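PDB 4XXL: cytochrome c class I, which carries a covalently attached heme c and probably serves as an electron shuttle in lithoautotrophic growth. Local coordinates for residues A[36-41]-A[108-113]. Residues are numbered along the deposited sequence; the frame is centred on the assembly and turned at random.
Sequences SLAREN and KNLVDW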
ATOM      1  N   SER A  36     -10.207  -4.709   4.892  1.00 13.55           N
ATOM      2  CA  SER A  36     -11.317  -3.782   4.989  1.00 15.40           C
ATOM      3  C   SER A  36     -10.906  -2.316   4.612  1.00 13.40           C
ATOM      4  O   SER A  36     -11.548  -1.635   3.811  1.00 14.87           O
ATOM      5  CB  SER A  36     -11.936  -3.871   6.385  1.00 17.72           C
ATOM      6  OG  SER A  36     -12.941  -2.898   6.547  1.00 23.40           O
ATOM      7  N   LEU A  37      -9.803  -1.844   5.213  1.00 13.25           N
ATOM      8  CA  LEU A  37      -9.328  -0.500   4.912  1.00 13.98           C
ATOM      9  C   LEU A  37      -8.939  -0.346   3.419  1.00 13.63           C
ATOM     10  O   LEU A  37      -9.216   0.683   2.765  1.00 14.09           O
ATOM     11  CB  LEU A  37      -8.163  -0.143   5.839  1.00 14.29           C
ATOM     12  CG  LEU A  37      -7.793   1.344   5.821  1.00 14.93           C
ATOM     13  CD1 LEU A  37      -8.910   2.205   6.394  1.00 16.38           C
ATOM     14  CD2 LEU A  37      -6.520   1.577   6.574  1.00 14.97           C
ATOM     15  N   ALA A  38      -8.290  -1.386   2.891  1.00 12.81           N
ATOM     16  CA  ALA A  38      -7.914  -1.403   1.452  1.00 12.99           C
ATOM     17  C   ALA A  38      -9.173  -1.333   0.567  1.00 13.56           C
ATOM     18  O   ALA A  38      -9.212  -0.558  -0.389  1.00 14.38           O
ATOM     19  CB  ALA A  38      -7.082  -2.635   1.094  1.00 13.36           C
ATOM     20  N   ARG A  39     -10.214  -2.096   0.883  1.00 14.38           N
ATOM     21  CA  ARG A  39     -11.435  -2.102   0.092  1.00 15.56           C
ATOM     22  C   ARG A  39     -12.071  -0.731   0.118  1.00 15.98           C
ATOM     23  O   ARG A  39     -12.423  -0.195  -0.964  1.00 17.77           O
ATOM     24  CB  ARG A  39     -12.463  -3.129   0.616  1.00 17.18           C
ATOM     25  CG  ARG A  39     -12.153  -4.525   0.250  1.00 17.19           C
ATOM     26  CD  ARG A  39     -13.306  -5.469   0.574  1.00 17.68           C
ATOM     27  NE  ARG A  39     -13.692  -5.437   1.970  1.00 18.39           N
ATOM     28  CZ  ARG A  39     -13.302  -6.321   2.892  1.00 16.97           C
ATOM     29  NH1 ARG A  39     -12.510  -7.352   2.606  1.00 19.63           N
ATOM     30  NH2 ARG A  39     -13.738  -6.156   4.123  1.00 20.01           N
ATOM     31  N   GLU A  40     -12.164  -0.160   1.329  1.00 16.07           N
ATOM     32  CA  GLU A  40     -12.802   1.115   1.531  1.00 17.85           C
ATOM     33  C   GLU A  40     -12.156   2.299   0.834  1.00 17.27           C
ATOM     34  O   GLU A  40     -12.821   3.250   0.533  1.00 18.85           O
ATOM     35  CB  GLU A  40     -12.903   1.404   3.057  1.00 22.85           C
ATOM     36  CG  GLU A  40     -13.917   0.532   3.776  1.00 28.44           C
ATOM     37  CD  GLU A  40     -13.913   0.678   5.305  1.00 33.88           C
ATOM     38  OE1 GLU A  40     -13.044   1.400   5.878  1.00 35.44           O
ATOM     39  OE2 GLU A  40     -14.784   0.037   5.946  1.00 41.55           O
ATOM     40  N   ASN A  41     -10.841   2.218   0.588  1.00 14.36           N
ATOM     41  CA  ASN A  41     -10.098   3.322   0.010  1.00 14.38           C
ATOM     42  C   ASN A  41      -9.579   3.074  -1.401  1.00 13.44           C
ATOM     43  O   ASN A  41      -8.708   3.728  -1.910  1.00 14.39           O
ATOM     44  CB  ASN A  41      -8.998   3.699   0.968  1.00 15.05           C
ATOM     45  CG  ASN A  41      -9.524   4.360   2.209  1.00 15.77           C
ATOM     46  OD1 ASN A  41      -9.878   5.540   2.188  1.00 18.25           O
ATOM     47  ND2 ASN A  41      -9.597   3.604   3.302  1.00 14.91           N
ATOM     48  N   LYS A 108      -1.095   2.107   9.746  1.00 11.67           N
ATOM     49  CA  LYS A 108       0.081   1.288  10.125  1.00 13.76           C
ATOM     50  C   LYS A 108      -0.213  -0.213   9.922  1.00 12.27           C
ATOM     51  O   LYS A 108       0.597  -0.984   9.456  1.00 12.65           O
ATOM     52  CB  LYS A 108       0.515   1.563  11.588  1.00 14.82           C
ATOM     53  CG  LYS A 108       1.758   0.808  12.014  1.00 17.77           C
ATOM     54  CD  LYS A 108       2.185   1.140  13.447  1.00 19.61           C
ATOM     55  CE  LYS A 108       3.409   0.391  13.930  1.00 22.82           C
ATOM     56  NZ  LYS A 108       3.274  -1.095  13.780  1.00 25.33           N
ATOM     57  N   ASN A 109      -1.384  -0.638  10.377  1.00 12.14           N
ATOM     58  CA  ASN A 109      -1.743  -2.036  10.244  1.00 11.64           C
ATOM     59  C   ASN A 109      -1.868  -2.449   8.777  1.00 11.54           C
ATOM     60  O   ASN A 109      -1.404  -3.545   8.372  1.00 11.08           O
ATOM     61  CB  ASN A 109      -3.070  -2.293  10.976  1.00 12.64           C
ATOM     62  CG  ASN A 109      -3.499  -3.714  10.880  1.00 14.31           C
ATOM     63  OD1 ASN A 109      -2.865  -4.586  11.438  1.00 15.62           O
ATOM     64  ND2 ASN A 109      -4.559  -3.956  10.133  1.00 14.75           N
ATOM     65  N   LEU A 110      -2.382  -1.568   7.946  1.00 11.59           N
ATOM     66  CA  LEU A 110      -2.460  -1.887   6.517  1.00 11.52           C
ATOM     67  C   LEU A 110      -1.041  -1.991   5.861  1.00 10.82           C
ATOM     68  O   LEU A 110      -0.774  -2.952   5.136  1.00 11.56           O
ATOM     69  CB  LEU A 110      -3.242  -0.846   5.754  1.00 13.06           C
ATOM     70  CG  LEU A 110      -3.213  -0.933   4.226  1.00 12.75           C
ATOM     71  CD1 LEU A 110      -3.693  -2.262   3.678  1.00 13.58           C
ATOM     72  CD2 LEU A 110      -4.112   0.146   3.679  1.00 14.67           C
ATOM     73  N   VAL A 111      -0.142  -1.072   6.175  1.00  9.90           N
ATOM     74  CA  VAL A 111       1.241  -1.113   5.718  1.00 11.30           C
ATOM     75  C   VAL A 111       1.891  -2.398   6.171  1.00 11.60           C
ATOM     76  O   VAL A 111       2.589  -3.076   5.417  1.00 12.24           O
ATOM     77  CB  VAL A 111       1.999   0.160   6.173  1.00 11.23           C
ATOM     78  CG1 VAL A 111       3.539   0.043   5.974  1.00 13.24           C
ATOM     79  CG2 VAL A 111       1.480   1.343   5.333  1.00 13.70           C
ATOM     80  N   ASP A 112       1.692  -2.732   7.437  1.00 12.39           N
ATOM     81  CA  ASP A 112       2.334  -3.932   7.991  1.00 12.59           C
ATOM     82  C   ASP A 112       1.843  -5.197   7.261  1.00 11.25           C
ATOM     83  O   ASP A 112       2.621  -6.126   6.961  1.00 11.88           O
ATOM     84  CB  ASP A 112       2.151  -4.060   9.499  1.00 13.98           C
ATOM     85  CG  ASP A 112       2.880  -2.996  10.290  1.00 15.99           C
ATOM     86  OD1 ASP A 112       3.809  -2.363   9.761  1.00 18.40           O
ATOM     87  OD2 ASP A 112       2.532  -2.835  11.457  1.00 20.79           O
ATOM     88  N   TRP A 113       0.571  -5.212   6.915  1.00  9.61           N
ATOM     89  CA  TRP A 113      -0.002  -6.324   6.132  1.00 10.51           C
ATOM     90  C   TRP A 113       0.669  -6.402   4.792  1.00 10.82           C
ATOM     91  O   TRP A 113       1.204  -7.473   4.424  1.00 10.68           O
ATOM     92  CB  TRP A 113      -1.510  -6.196   5.995  1.00 11.82           C
ATOM     93  CG  TRP A 113      -2.115  -7.315   5.182  1.00 12.15           C
ATOM     94  CD1 TRP A 113      -2.105  -8.636   5.446  1.00 13.12           C
ATOM     95  CD2 TRP A 113      -2.759  -7.175   3.895  1.00 12.41           C
ATOM     96  NE1 TRP A 113      -2.674  -9.339   4.406  1.00 13.56           N
ATOM     97  CE2 TRP A 113      -3.089  -8.474   3.448  1.00 12.75           C
ATOM     98  CE3 TRP A 113      -3.026  -6.107   3.071  1.00 14.40           C
ATOM     99  CZ2 TRP A 113      -3.727  -8.708   2.239  1.00 13.46           C
ATOM    100  CZ3 TRP A 113      -3.651  -6.336   1.882  1.00 14.32           C
ATOM    101  CH2 TRP A 113      -4.006  -7.631   1.469  1.00 14.32           C
TER
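Leu110 meets Leu37 and Ala38 where the first and last helices of the class I cytochrome c fold, 31-40 and 104-115, pack together. This pairing of terminal helices is a hallmark of the fold. Leu110 reaches toward both residues and offers one methyl to each. Its CD2 lies 4.0 Å from Leu37 CD2. Its CD1 turns to the other partner, 4.3 Å from Ala38 CB. The two leucines cross at a slant, and Leu37 CD2 also comes within 4.2 Å of Leu110 CB. In Leu110, CG stands anti to the backbone N (chi1 170°), and the two methyls fork toward helix 31-40. The contact is buried and wholly apolar. The backbones come close here, with Leu37 CA 7.2 Å from Leu110 CA. Leu110 also touches the heme and so forms part of its pocket. Ala38 rests on Cys43, one of the two cysteines bound covalently to the heme, and on Phe44. Trp113, one turn after Leu110, packs on Val31, Ala34 and Lys35 of the first helix. Helix 31-40 ends just before Asn41, another pocket residue. The Asn41 side chain folds back on the last turn, and its ND2 donates to Leu37 O at 3.0 Å, with an N-H...O angle of 160° and the acceptor near the amide plane of Asn41.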